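PDB 2JDA: YECBM32 from Yersinia enterocolitica, which binds polygalacturonic acid, the backbone of pectin, as a periplasmic carbohydrate-binding module of the F5/8 type C (discoidin-like) fold. Local coordinates for residues A[85-90]-A[103-108]. Numbering follows the deposited sequence.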
# COMPACT_ATOMS: atom_id res chain seq x y z
N GLN A 85 12.65 7.77 3.05
CA GLN A 85 13.02 7.08 4.26
C GLN A 85 12.12 5.88 4.49
O GLN A 85 10.92 5.94 4.22
CB GLN A 85 12.94 8.02 5.46
CG GLN A 85 14.05 9.08 5.45
CD GLN A 85 14.08 9.82 6.79
OE1 GLN A 85 13.32 10.72 6.95
NE2 GLN A 85 14.83 9.32 7.78
N PRO A 86 12.66 4.78 4.97
CA PRO A 86 11.83 3.61 5.18
C PRO A 86 11.00 3.68 6.43
O PRO A 86 11.52 4.06 7.51
CB PRO A 86 12.84 2.49 5.28
CG PRO A 86 14.00 3.13 5.80
CD PRO A 86 14.07 4.52 5.28
N LEU A 87 9.74 3.25 6.30
CA LEU A 87 8.96 2.86 7.47
C LEU A 87 9.24 1.44 7.84
O LEU A 87 9.32 1.14 9.05
CB LEU A 87 7.49 2.99 7.24
CG LEU A 87 6.88 4.37 7.17
CD1 LEU A 87 5.37 4.29 6.91
CD2 LEU A 87 7.17 5.17 8.48
N ALA A 88 9.40 0.56 6.85
CA ALA A 88 9.80 -0.82 7.00
C ALA A 88 10.13 -1.41 5.64
O ALA A 88 9.53 -1.06 4.63
CB ALA A 88 8.68 -1.64 7.69
N GLU A 89 11.07 -2.33 5.61
CA GLU A 89 11.47 -3.00 4.40
C GLU A 89 11.30 -4.52 4.52
O GLU A 89 11.47 -5.09 5.63
CB GLU A 89 12.89 -2.65 3.99
CG GLU A 89 13.11 -1.21 3.64
CD GLU A 89 14.46 -0.96 3.00
OE1 GLU A 89 14.67 -1.32 1.81
OE2 GLU A 89 15.31 -0.35 3.68
N GLY A 90 10.98 -5.17 3.41
CA GLY A 90 10.90 -6.62 3.32
C GLY A 90 9.81 -7.23 4.20
O GLY A 90 10.01 -8.29 4.81
N LEU A 103 -1.35 -1.48 9.70
CA LEU A 103 0.08 -1.40 9.98
C LEU A 103 0.36 -0.16 10.76
O LEU A 103 -0.08 0.93 10.36
CB LEU A 103 0.88 -1.37 8.66
CG LEU A 103 0.53 -2.45 7.63
CD1 LEU A 103 1.39 -2.24 6.41
CD2 LEU A 103 0.63 -3.84 8.19
N THR A 104 1.13 -0.30 11.83
CA THR A 104 1.47 0.85 12.70
C THR A 104 2.97 0.97 12.87
O THR A 104 3.71 0.03 12.63
CB THR A 104 0.77 0.75 14.06
OG1 THR A 104 1.22 -0.41 14.75
CG2 THR A 104 -0.72 0.64 13.93
N PHE A 105 3.41 2.14 13.33
CA PHE A 105 4.80 2.51 13.31
C PHE A 105 4.90 3.84 14.05
O PHE A 105 3.91 4.54 14.28
CB PHE A 105 5.33 2.67 11.88
CG PHE A 105 4.33 3.29 10.94
CD1 PHE A 105 4.15 4.65 10.89
CD2 PHE A 105 3.52 2.49 10.15
CE1 PHE A 105 3.20 5.22 10.03
CE2 PHE A 105 2.58 3.02 9.33
CZ PHE A 105 2.41 4.40 9.26
N THR A 106 6.11 4.17 14.46
CA THR A 106 6.39 5.49 15.03
C THR A 106 5.85 6.55 14.06
O THR A 106 6.25 6.53 12.86
CB THR A 106 7.89 5.68 15.17
OG1 THR A 106 8.39 4.84 16.23
CG2 THR A 106 8.21 7.10 15.58
N PRO A 107 5.01 7.46 14.50
CA PRO A 107 4.49 8.46 13.56
C PRO A 107 5.55 9.30 12.93
O PRO A 107 6.52 9.69 13.53
CB PRO A 107 3.53 9.28 14.42
CG PRO A 107 3.12 8.32 15.50
CD PRO A 107 4.29 7.49 15.79
N VAL A 108 5.29 9.60 11.65
CA VAL A 108 6.16 10.43 10.81
C VAL A 108 5.33 11.52 10.16
O VAL A 108 4.11 11.47 10.16
CB VAL A 108 6.87 9.59 9.71
CG1 VAL A 108 7.66 8.44 10.33
CG2 VAL A 108 5.89 9.06 8.69
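Leu87 sets its CD1 methyl squarely over one face of the Phe105 ring. Leu87 CD1 lies 3.8 Å from the centroid of the Phe105 ring, only 11° off the ring normal, so this is a CH-pi contact made above the middle of the ring rather than at its rim. The other methyl sits between two neighbours: Leu87 CD2 is 3.8 Å from Val108 CG1 and 3.9 Å from Phe105 CD1, touching both, with CG2 of the valine slightly farther off. One forked side chain thus meets two residues that flank a corner in the chain at Thr106, where strand 101-105 gives way to strand 107-110.

Torsions explain the fit. Phe105 carries CG between its own backbone N and carbonyl carbon (chi1 38°). In Leu87, CD1 is anti to CA (chi2 179°), which sends that methyl on outward over the ring and leaves CD2 to the Val108 side.

The tight part is the Leu87–Phe105 pair, both buried, with Ile59 of strand 53-63 touching each of them and Ile144 also against the phenylalanine. Toward Val108 the approach is as close but the patch is smaller: that residue is partly exposed, although it also touches Tyr77, and the adjoining Thr106 and Pro107 are exposed.

A classic beta bulge on strand 85-92, an outermost strand of the five-stranded antiparallel sheet, sets Leu87 and Ala88 against Ile75 of strand 71-78, each with a backbone hydrogen bond to it. From there Leu87 reaches across to the second sheet of this beta-sandwich. Backbones this far apart, 7.2 Å between CA of Leu87 and CA of Phe105, meet through side chains alone; the chemistry is entirely apolar, implying that shape and exclusion of water, rather than polar pairing, join the two sheets here.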